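Local coordinates for protein ribulose-5-phosphate reductase 1 (Staphylococcus aureus, PDB 6XHK) that catalyses the NADPH-dependent reduction of D-ribulose 5-phosphate to D-ribitol 5-phosphate, a step in making the poly(ribitol phosphate) wall teichoic acid, at residues L145-L150 with Q288-L293; L137-Y142 with K303-K308; D244-E249 with K272-I277. All coordinates share one frame; numbering follows the deposited sequence.

Interaction 1: L145-L150 with Q288-L293; sequences LVTVSL and QDVVDL. With NDP (NADPH dihydro-nicotinamide-adenine-dinucleotide phosphate), chain B.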
loop_
_atom_site.group_PDB
_atom_site.type_symbol
_atom_site.label_atom_id
_atom_site.label_comp_id
_atom_site.label_asym_id
_atom_site.label_seq_id
_atom_site.Cartn_x
_atom_site.Cartn_y
_atom_site.Cartn_z
ATOM N N LEU A 145 1.897 0.388 1.369
ATOM C CA LEU A 145 0.529 0.876 1.487
ATOM C C LEU A 145 0.422 1.937 2.562
ATOM O O LEU A 145 -0.280 2.942 2.386
ATOM C CB LEU A 145 -0.439 -0.271 1.753
ATOM C CG LEU A 145 -1.214 -0.686 0.504
ATOM C CD1 LEU A 145 -0.282 -0.945 -0.657
ATOM C CD2 LEU A 145 -2.073 -1.897 0.773
ATOM N N VAL A 146 1.139 1.755 3.668
ATOM C CA VAL A 146 1.074 2.759 4.717
ATOM C C VAL A 146 1.690 4.055 4.238
ATOM O O VAL A 146 1.243 5.143 4.621
ATOM C CB VAL A 146 1.757 2.252 5.997
ATOM C CG1 VAL A 146 1.675 3.314 7.065
ATOM C CG2 VAL A 146 1.080 0.981 6.464
ATOM N N THR A 147 2.700 3.975 3.372
ATOM C CA THR A 147 3.295 5.214 2.883
ATOM C C THR A 147 2.351 5.924 1.922
ATOM O O THR A 147 2.205 7.146 1.996
ATOM C CB THR A 147 4.640 4.971 2.200
ATOM O OG1 THR A 147 4.483 4.038 1.126
ATOM C CG2 THR A 147 5.633 4.435 3.206
ATOM N N VAL A 148 1.730 5.175 0.998
ATOM C CA VAL A 148 0.749 5.749 0.073
ATOM C C VAL A 148 -0.317 6.515 0.844
ATOM O O VAL A 148 -0.656 7.672 0.522
ATOM C CB VAL A 148 0.132 4.633 -0.792
ATOM C CG1 VAL A 148 -1.062 5.146 -1.543
ATOM C CG2 VAL A 148 1.163 4.091 -1.760
ATOM N N SER A 149 -0.825 5.888 1.903
ATOM C CA SER A 149 -1.852 6.511 2.726
ATOM C C SER A 149 -1.336 7.780 3.397
ATOM O O SER A 149 -1.936 8.854 3.246
ATOM C CB SER A 149 -2.359 5.505 3.757
ATOM O OG SER A 149 -3.300 6.092 4.614
ATOM N N LEU A 150 -0.232 7.682 4.147
ATOM C CA LEU A 150 0.305 8.868 4.811
ATOM C C LEU A 150 0.590 9.991 3.817
ATOM O O LEU A 150 0.366 11.167 4.125
ATOM C CB LEU A 150 1.571 8.518 5.579
ATOM C CG LEU A 150 2.243 9.715 6.246
ATOM C CD1 LEU A 150 1.526 10.115 7.520
ATOM C CD2 LEU A 150 3.725 9.461 6.492
ATOM N N GLN A 288 10.542 6.894 5.778
ATOM C CA GLN A 288 11.153 7.245 7.060
ATOM C C GLN A 288 10.102 7.709 8.072
ATOM O O GLN A 288 10.160 7.333 9.251
ATOM C CB GLN A 288 12.233 8.312 6.884
ATOM C CG GLN A 288 13.107 8.499 8.148
ATOM C CD GLN A 288 14.046 7.306 8.420
ATOM O OE1 GLN A 288 13.972 6.649 9.474
ATOM N NE2 GLN A 288 14.965 7.055 7.481
ATOM N N ASP A 289 9.122 8.512 7.628
ATOM C CA ASP A 289 8.046 8.947 8.519
ATOM C C ASP A 289 7.215 7.770 9.025
ATOM O O ASP A 289 6.858 7.719 10.212
ATOM C CB ASP A 289 7.155 9.962 7.806
ATOM C CG ASP A 289 7.875 11.268 7.492
ATOM O OD1 ASP A 289 8.968 11.498 8.054
ATOM O OD2 ASP A 289 7.328 12.074 6.697
ATOM N N VAL A 290 6.907 6.805 8.150
ATOM C CA VAL A 290 6.082 5.672 8.559
ATOM C C VAL A 290 6.826 4.797 9.561
ATOM O O VAL A 290 6.227 4.264 10.504
ATOM C CB VAL A 290 5.640 4.850 7.336
ATOM C CG1 VAL A 290 5.102 3.487 7.796
ATOM C CG2 VAL A 290 4.618 5.600 6.512
ATOM N N VAL A 291 8.133 4.605 9.357
ATOM C CA VAL A 291 8.924 3.866 10.339
ATOM C C VAL A 291 8.950 4.613 11.666
ATOM O O VAL A 291 8.672 4.037 12.725
ATOM C CB VAL A 291 10.342 3.601 9.806
ATOM C CG1 VAL A 291 11.286 3.261 10.953
ATOM C CG2 VAL A 291 10.294 2.466 8.807
ATOM N N ASP A 292 9.250 5.918 11.625
ATOM C CA ASP A 292 9.293 6.701 12.856
ATOM C C ASP A 292 7.955 6.680 13.576
ATOM O O ASP A 292 7.906 6.807 14.804
ATOM C CB ASP A 292 9.729 8.127 12.543
ATOM C CG ASP A 292 11.166 8.192 12.065
ATOM O OD1 ASP A 292 12.023 7.484 12.655
ATOM O OD2 ASP A 292 11.438 8.934 11.096
ATOM N N LEU A 293 6.867 6.492 12.833
ATOM C CA LEU A 293 5.569 6.299 13.464
ATOM C C LEU A 293 5.464 4.929 14.125
ATOM O O LEU A 293 4.916 4.811 15.226
ATOM C CB LEU A 293 4.472 6.488 12.428
ATOM C CG LEU A 293 3.652 7.756 12.590
ATOM C CD1 LEU A 293 4.556 8.970 12.420
ATOM C CD2 LEU A 293 2.565 7.737 11.533
HETATM P PA NDP B . -9.458 -3.771 -2.267
HETATM O O1A NDP B . -9.571 -5.044 -3.058
HETATM O O2A NDP B . -9.141 -4.089 -0.810
HETATM O O5B NDP B . -10.869 -2.911 -2.435
HETATM C C5B NDP B . -11.247 -1.906 -1.436
HETATM C C4B NDP B . -12.756 -2.057 -1.010
HETATM O O4B NDP B . -13.532 -1.179 -1.587
HETATM C C3B NDP B . -13.317 -3.444 -1.437
HETATM O O3B NDP B . -13.718 -4.163 -0.354
HETATM C C2B NDP B . -14.563 -3.185 -2.273
HETATM O O2B NDP B . -15.549 -4.198 -1.805
HETATM C C1B NDP B . -14.908 -1.971 -1.921
HETATM N N9A NDP B . -15.768 -1.265 -2.875
HETATM C C8A NDP B . -16.152 -1.633 -4.132
HETATM N N7A NDP B . -16.969 -0.665 -4.640
HETATM C C5A NDP B . -17.084 0.273 -3.714
HETATM C C6A NDP B . -17.872 1.589 -3.709
HETATM N N6A NDP B . -18.637 1.952 -4.882
HETATM N N1A NDP B . -17.824 2.418 -2.552
HETATM C C2A NDP B . -17.053 2.035 -1.389
HETATM N N3A NDP B . -16.297 0.766 -1.408
HETATM C C4A NDP B . -16.348 -0.097 -2.621
HETATM O O3 NDP B . -8.183 -2.821 -2.838
HETATM P PN NDP B . -7.318 -1.679 -1.928
HETATM O O1N NDP B . -8.103 -1.271 -0.678
HETATM O O2N NDP B . -6.036 -2.284 -1.460
HETATM O O5D NDP B . -6.993 -0.391 -2.934
HETATM C C5D NDP B . -7.804 -0.185 -4.111
HETATM C C4D NDP B . -7.256 0.700 -5.118
HETATM O O4D NDP B . -6.020 1.549 -4.604
HETATM C C3D NDP B . -6.723 -0.056 -6.359
HETATM O O3D NDP B . -7.181 0.604 -7.618
HETATM C C2D NDP B . -5.373 -0.025 -6.233
HETATM O O2D NDP B . -4.648 -0.159 -7.496
HETATM C C1D NDP B . -5.069 1.404 -5.508
HETATM N N1N NDP B . -3.695 1.566 -4.986
HETATM C C2N NDP B . -3.082 2.887 -5.146
HETATM C C3N NDP B . -1.601 3.170 -4.843
HETATM C C7N NDP B . -1.052 4.636 -5.078
HETATM O O7N NDP B . 0.129 4.824 -5.247
HETATM N N7N NDP B . -1.997 5.756 -5.083
HETATM C C4N NDP B . -0.783 2.106 -4.070
HETATM C C5N NDP B . -1.408 0.694 -4.132
HETATM C C6N NDP B . -2.926 0.499 -4.340
HETATM P P2B NDP B . -16.006 -5.302 -2.910
HETATM O O1X NDP B . -16.354 -4.646 -4.229
HETATM O O2X NDP B . -14.835 -6.241 -3.137
HETATM O O3X NDP B . -17.226 -6.029 -2.367
#

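Interaction 2: L137-Y142 with K303-K308; sequences LSIISY and KLALLK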
loop_
_atom_site.group_PDB
_atom_site.type_symbol
_atom_site.label_atom_id
_atom_site.label_comp_id
_atom_site.label_asym_id
_atom_site.label_seq_id
_atom_site.Cartn_x
_atom_site.Cartn_y
_atom_site.Cartn_z
ATOM N N LEU A 137 8.320 -8.494 11.298
ATOM C CA LEU A 137 8.628 -8.111 9.926
ATOM C C LEU A 137 7.555 -8.567 8.943
ATOM O O LEU A 137 7.368 -7.925 7.895
ATOM C CB LEU A 137 10.002 -8.649 9.510
ATOM C CG LEU A 137 11.284 -8.349 10.302
ATOM C CD1 LEU A 137 12.436 -9.053 9.636
ATOM C CD2 LEU A 137 11.579 -6.850 10.414
ATOM N N SER A 138 6.831 -9.649 9.260
ATOM C CA SER A 138 5.810 -10.144 8.335
ATOM C C SER A 138 4.736 -9.087 8.065
ATOM O O SER A 138 4.126 -9.067 6.987
ATOM C CB SER A 138 5.168 -11.422 8.873
ATOM O OG SER A 138 4.402 -11.155 10.039
ATOM N N ILE A 139 4.500 -8.188 9.012
ATOM C CA ILE A 139 3.471 -7.183 8.810
ATOM C C ILE A 139 4.063 -5.843 8.368
ATOM O O ILE A 139 3.396 -5.097 7.637
ATOM C CB ILE A 139 2.593 -7.072 10.078
ATOM C CG1 ILE A 139 3.372 -6.497 11.255
ATOM C CG2 ILE A 139 2.033 -8.452 10.451
ATOM C CD1 ILE A 139 2.673 -6.722 12.572
ATOM N N ILE A 140 5.310 -5.550 8.727
ATOM C CA ILE A 140 6.071 -4.484 8.102
ATOM C C ILE A 140 6.258 -4.684 6.593
ATOM O O ILE A 140 6.629 -3.734 5.902
ATOM C CB ILE A 140 7.413 -4.358 8.880
ATOM C CG1 ILE A 140 7.135 -4.101 10.357
ATOM C CG2 ILE A 140 8.375 -3.320 8.327
ATOM C CD1 ILE A 140 6.289 -2.866 10.595
ATOM N N SER A 141 6.004 -5.884 6.051
ATOM C CA SER A 141 6.237 -6.082 4.614
ATOM C C SER A 141 5.370 -5.150 3.754
ATOM O O SER A 141 5.827 -4.643 2.718
ATOM C CB SER A 141 6.009 -7.541 4.206
ATOM O OG SER A 141 4.740 -8.024 4.602
ATOM N N TYR A 142 4.129 -4.899 4.155
ATOM C CA TYR A 142 3.279 -4.018 3.350
ATOM C C TYR A 142 3.274 -2.584 3.890
ATOM O O TYR A 142 2.241 -1.949 4.048
ATOM C CB TYR A 142 1.868 -4.592 3.228
ATOM C CG TYR A 142 1.251 -5.210 4.471
ATOM C CD1 TYR A 142 1.119 -6.585 4.599
ATOM C CD2 TYR A 142 0.712 -4.405 5.473
ATOM C CE1 TYR A 142 0.526 -7.143 5.715
ATOM C CE2 TYR A 142 0.114 -4.952 6.593
ATOM C CZ TYR A 142 0.026 -6.330 6.714
ATOM O OH TYR A 142 -0.560 -6.908 7.833
ATOM N N LYS A 303 -2.476 -2.827 15.068
ATOM C CA LYS A 303 -3.684 -2.676 14.254
ATOM C C LYS A 303 -3.427 -3.130 12.820
ATOM O O LYS A 303 -4.277 -3.798 12.218
ATOM C CB LYS A 303 -4.210 -1.230 14.309
ATOM N N LEU A 304 -2.235 -2.821 12.275
ATOM C CA LEU A 304 -1.838 -3.307 10.949
ATOM C C LEU A 304 -1.815 -4.819 10.869
ATOM O O LEU A 304 -2.007 -5.385 9.787
ATOM C CB LEU A 304 -0.460 -2.773 10.568
ATOM C CG LEU A 304 -0.494 -1.381 9.955
ATOM C CD1 LEU A 304 0.891 -0.752 9.894
ATOM C CD2 LEU A 304 -1.080 -1.512 8.556
ATOM N N ALA A 305 -1.564 -5.484 11.991
ATOM C CA ALA A 305 -1.489 -6.933 11.988
ATOM C C ALA A 305 -2.813 -7.573 11.570
ATOM O O ALA A 305 -2.809 -8.649 10.954
ATOM C CB ALA A 305 -1.058 -7.401 13.364
ATOM N N LEU A 306 -3.951 -6.923 11.869
ATOM C CA LEU A 306 -5.258 -7.421 11.440
ATOM C C LEU A 306 -5.422 -7.478 9.931
ATOM O O LEU A 306 -6.382 -8.109 9.470
ATOM C CB LEU A 306 -6.389 -6.583 12.038
ATOM C CG LEU A 306 -6.847 -7.009 13.424
ATOM C CD1 LEU A 306 -7.276 -8.468 13.359
ATOM C CD2 LEU A 306 -5.742 -6.826 14.462
ATOM N N LEU A 307 -4.523 -6.849 9.165
ATOM C CA LEU A 307 -4.545 -6.943 7.711
ATOM C C LEU A 307 -3.809 -8.152 7.173
ATOM O O LEU A 307 -4.097 -8.575 6.046
ATOM C CB LEU A 307 -3.912 -5.718 7.060
ATOM C CG LEU A 307 -4.842 -4.675 6.468
ATOM C CD1 LEU A 307 -4.004 -3.480 6.075
ATOM C CD2 LEU A 307 -5.655 -5.208 5.297
ATOM N N LYS A 308 -2.833 -8.680 7.925
ATOM C CA LYS A 308 -2.088 -9.861 7.500
ATOM C C LYS A 308 -3.074 -10.989 7.253
ATOM O O LYS A 308 -3.680 -11.508 8.196
ATOM C CB LYS A 308 -1.041 -10.275 8.544
ATOM C CG LYS A 308 -0.193 -11.517 8.182
ATOM C CD LYS A 308 0.804 -11.800 9.312
ATOM C CE LYS A 308 1.643 -13.047 9.112
ATOM N NZ LYS A 308 2.398 -13.324 10.362
#

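Interaction 3: D244-E249 with K272-I277; sequences DYISPE and KGLTLI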
loop_
_atom_site.group_PDB
_atom_site.type_symbol
_atom_site.label_atom_id
_atom_site.label_comp_id
_atom_site.label_asym_id
_atom_site.label_seq_id
_atom_site.Cartn_x
_atom_site.Cartn_y
_atom_site.Cartn_z
ATOM N N ASP A 244 -21.540 14.256 -3.436
ATOM C CA ASP A 244 -22.900 14.607 -3.019
ATOM C C ASP A 244 -22.999 14.888 -1.528
ATOM O O ASP A 244 -23.701 15.819 -1.117
ATOM C CB ASP A 244 -23.897 13.517 -3.406
ATOM C CG ASP A 244 -24.047 13.372 -4.902
ATOM O OD1 ASP A 244 -23.170 13.843 -5.652
ATOM O OD2 ASP A 244 -25.080 12.835 -5.341
ATOM N N TYR A 245 -22.320 14.101 -0.700
ATOM C CA TYR A 245 -22.533 14.193 0.740
ATOM C C TYR A 245 -21.569 15.141 1.456
ATOM O O TYR A 245 -21.800 15.468 2.624
ATOM C CB TYR A 245 -22.450 12.792 1.384
ATOM C CG TYR A 245 -23.656 11.887 1.131
ATOM C CD1 TYR A 245 -23.732 11.102 -0.017
ATOM C CD2 TYR A 245 -24.742 11.855 2.025
ATOM C CE1 TYR A 245 -24.830 10.295 -0.268
ATOM C CE2 TYR A 245 -25.850 11.051 1.787
ATOM C CZ TYR A 245 -25.886 10.275 0.633
ATOM O OH TYR A 245 -26.972 9.472 0.377
ATOM N N ILE A 246 -20.517 15.610 0.812
ATOM C CA ILE A 246 -19.464 16.309 1.543
ATOM C C ILE A 246 -19.881 17.753 1.811
ATOM O O ILE A 246 -20.537 18.401 0.977
ATOM C CB ILE A 246 -18.116 16.215 0.785
ATOM C CG1 ILE A 246 -16.980 16.776 1.640
ATOM C CG2 ILE A 246 -18.166 16.909 -0.580
ATOM C CD1 ILE A 246 -15.667 16.722 0.979
ATOM N N SER A 247 -19.502 18.264 2.983
ATOM C CA SER A 247 -19.760 19.661 3.308
ATOM C C SER A 247 -19.189 20.589 2.234
ATOM O O SER A 247 -18.139 20.292 1.641
ATOM C CB SER A 247 -19.171 20.024 4.673
ATOM O OG SER A 247 -19.941 19.456 5.720
ATOM N N PRO A 248 -19.841 21.718 1.967
ATOM C CA PRO A 248 -19.346 22.628 0.931
ATOM C C PRO A 248 -18.010 23.228 1.321
ATOM O O PRO A 248 -17.739 23.484 2.497
ATOM C CB PRO A 248 -20.434 23.687 0.850
ATOM C CG PRO A 248 -21.636 23.002 1.341
ATOM C CD PRO A 248 -21.182 22.102 2.424
ATOM N N GLU A 249 -17.178 23.430 0.303
ATOM C CA GLU A 249 -15.790 23.852 0.414
ATOM C C GLU A 249 -14.892 22.759 0.971
ATOM O O GLU A 249 -13.749 23.036 1.341
ATOM C CB GLU A 249 -15.655 25.141 1.235
ATOM C CG GLU A 249 -15.940 26.395 0.417
ATOM C CD GLU A 249 -15.508 27.678 1.108
ATOM O OE1 GLU A 249 -16.163 28.083 2.101
ATOM O OE2 GLU A 249 -14.505 28.277 0.653
ATOM N N LYS A 272 -20.411 23.590 -5.077
ATOM C CA LYS A 272 -19.999 23.352 -3.699
ATOM C C LYS A 272 -18.577 23.788 -3.390
ATOM O O LYS A 272 -18.194 23.768 -2.219
ATOM C CB LYS A 272 -20.120 21.877 -3.354
ATOM C CG LYS A 272 -21.489 21.321 -3.174
ATOM C CD LYS A 272 -21.355 20.150 -2.226
ATOM C CE LYS A 272 -22.625 19.388 -2.027
ATOM N NZ LYS A 272 -22.329 18.229 -1.180
ATOM N N GLY A 273 -17.782 24.159 -4.387
ATOM C CA GLY A 273 -16.458 24.678 -4.112
ATOM C C GLY A 273 -15.473 23.629 -3.667
ATOM O O GLY A 273 -14.554 23.929 -2.895
ATOM N N LEU A 274 -15.636 22.400 -4.148
ATOM C CA LEU A 274 -14.853 21.270 -3.679
ATOM C C LEU A 274 -13.451 21.302 -4.280
ATOM O O LEU A 274 -13.245 21.713 -5.430
ATOM C CB LEU A 274 -15.547 19.970 -4.059
ATOM C CG LEU A 274 -16.969 19.852 -3.530
ATOM C CD1 LEU A 274 -17.523 18.505 -3.916
ATOM C CD2 LEU A 274 -17.044 20.073 -2.013
ATOM N N THR A 275 -12.476 20.855 -3.485
ATOM C CA THR A 275 -11.099 20.673 -3.950
ATOM C C THR A 275 -10.773 19.180 -3.997
ATOM O O THR A 275 -10.930 18.471 -2.996
ATOM C CB THR A 275 -10.105 21.413 -3.047
ATOM O OG1 THR A 275 -10.476 22.790 -2.955
ATOM C CG2 THR A 275 -8.746 21.370 -3.642
ATOM N N LEU A 276 -10.320 18.707 -5.153
ATOM C CA LEU A 276 -9.974 17.302 -5.368
ATOM C C LEU A 276 -8.479 17.181 -5.613
ATOM O O LEU A 276 -7.962 17.794 -6.549
ATOM C CB LEU A 276 -10.740 16.715 -6.553
ATOM C CG LEU A 276 -12.222 16.406 -6.362
ATOM C CD1 LEU A 276 -13.006 17.630 -6.048
ATOM C CD2 LEU A 276 -12.760 15.788 -7.635
ATOM N N ILE A 277 -7.794 16.381 -4.791
ATOM C CA ILE A 277 -6.336 16.264 -4.820
ATOM C C ILE A 277 -5.972 14.808 -5.142
ATOM O O ILE A 277 -6.468 13.884 -4.467
ATOM C CB ILE A 277 -5.724 16.685 -3.475
ATOM C CG1 ILE A 277 -6.264 18.045 -3.056
ATOM C CG2 ILE A 277 -4.222 16.848 -3.636
ATOM C CD1 ILE A 277 -5.681 18.561 -1.768
#

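Interaction 1: L145-L150 with Q288-L293
Val-290 meets Val-146, Thr-147 and Leu-150 with its two methyl groups, which its first torsion sets toward different neighbours. CG1 stands anti to the backbone N (chi1 165°), CG2 anti to the carbonyl carbon. CG1 of Val-290 makes the closest approach to Val-146, whose own CG1 lies 3.5 Å from it. CG2 of Val-290 also lies near that methyl but touches two further partners: CG2 of Thr-147 comes to 3.6 Å, the two side chains crossing at about a right angle, and CD2 of Leu-150 to 4.0 Å, where leucine and valine lie alongside each other, pointing opposite ways. Leu-150 CD2 also lies 3.7 Å from the CB of Asp-289, so the leucine uses one methyl branch for both neighbours.

Thr-147 is turned so that its methyl, not its hydroxyl, meets segment 288-293. OG1 sits between the backbone N and the carbonyl carbon (chi1 57°) and is hydrogen-bonded to Glu-144 O and Ser-282 OG. Glu-144 is a predicted ligand of the catalytic zinc.

The segment axes approach to 9.6 Å at 105°, a nearly perpendicular crossing that confines the contact to a few residues around Val-290. On another side of helix 143-155, Val-148 meets the bound NADPH, its CG1 3.6 Å from C7N of the carboxamide and its CG2 3.6 Å from C4N, the hydride-carrying carbon. One helix thus lines the nicotinamide pocket of this zinc-containing alcohol dehydrogenase while resting on helix 284-296. Across the two segments only carbon meets carbon, and four of the five touching residues are buried; shape and burial, rather than directional bonds, hold this crossing.

Interaction 2: L137-Y142 with K303-K308
Tyr-142 and Lys-308 are brought into the contact by contrasting torsions. In Tyr-142, chi1 of 41° puts CG in the crowded position between the backbone N and the carbonyl carbon, and the ring extends toward the turn at 305-308. In Lys-308, CG is anti to the backbone N (chi1 -180°) and the remaining chain is fully extended, which carries the ammonium group across to Ser-138.

The phenol OH of Tyr-142 donates to Leu-304 O at 2.9 Å. That oxygen lies at the ring edge, in the ring plane, whereas the hydroxyl stands 38° out of the carbonyl plane. Leu-307 N reaches the same oxygen from the opposite face, so two donors hold one helical carbonyl. Lys-308 N is also near the phenol oxygen, but its angle is poor; it bonds to Ala-305 O and closes the type I turn. One ring face of Tyr-142 carries Ile-139 O, offset toward the rim, while Leu-304 CD2 packs 4.1 Å from CE2.

Lys-308 NZ donates to Ser-138 OG at 3.0 Å, and that hydroxyl is hydrogen-bonded to Asp-136 as well. Ile-139 CG2 lies between the two bonds, 3.7 Å from Lys-308 CD; its CD1 separately reaches Ala-305 CB at 3.9 Å.

Tyr-142 and Lys-308 both pack on Val-336 of strand 334-339, and the tyrosine lies near Glu-65, a predicted zinc ligand. Its bond ties the phenol to helix 299-305, while a long, weak ion pair with Glu-311 may modestly favour the lysine charge.

Interaction 3: D244-E249 with K272-I277
The carbonyl groups of Asp-244 and Ile-246 are the flat groups that receive the ammonium of Lys-272, and they receive it differently. NZ stands above the plane of the Asp-244 carbonyl, 68° out of it and 2.8 Å from O. Toward Ile-246 O, also at 2.8 Å, it lies in the carbonyl plane. A third carbonyl, Ile-243 O, is hydrogen-bonded to NZ as well. Lys-272 reaches this cluster because its chain is extended beyond CG. Two of the oxygens come from the last turn of helix 232-245 and one from the residue after it; together they would be expected to favour the charged lysine.

The carbonyl of Lys-272 itself accepts from Glu-249 N at 2.7 Å, the donor lying nearly along the C=O axis (173°). Beside it, Glu-249 CA makes a CA-H...O contact of 3.5 Å with Gly-273 O. Gly-273, with positive phi, ends helix 266-272 in a Schellman motif. Apolar contact accompanies these bonds: Ile-246 CG2 lies 3.7 Å from Leu-274 CD2, the two side chains running past one another in opposing senses.

The contact joins two successive helix-to-strand connections of the Rossmann-type domain. Segment 244-249 leads from helix 232-245 to strand 251-254, and 272-277 from helix 266-272 to strand 275-278, outermost in the parallel sheet; Thr-275 and Ile-277 pair by backbone bonds with Ile-252 of the adjacent strand.

How the interactions relate
Interactions 1 and 2 touch: their centres lie about 13 Å apart, and Val-146 CG2 packs 3.8 Å from Leu-304 CD1. Consecutive helices on both sides explain this, since 137-140 leads into 143-155 and 284-296 into 299-305. Both lie near the nicotinamide or the predicted zinc site. Interaction 1 includes Val-148 of the NADPH pocket, and the side chain of Tyr-142 in interaction 2 comes within about 4 Å of that of Glu-65, a predicted ligand of the catalytic zinc. Interaction 3 is remote, about 26 and 33 Å from interactions 1 and 2 between centres; the side chain of Tyr-245 is about 11 Å from NADPH. Strand 275-278 nevertheless leads on to helix 284-296.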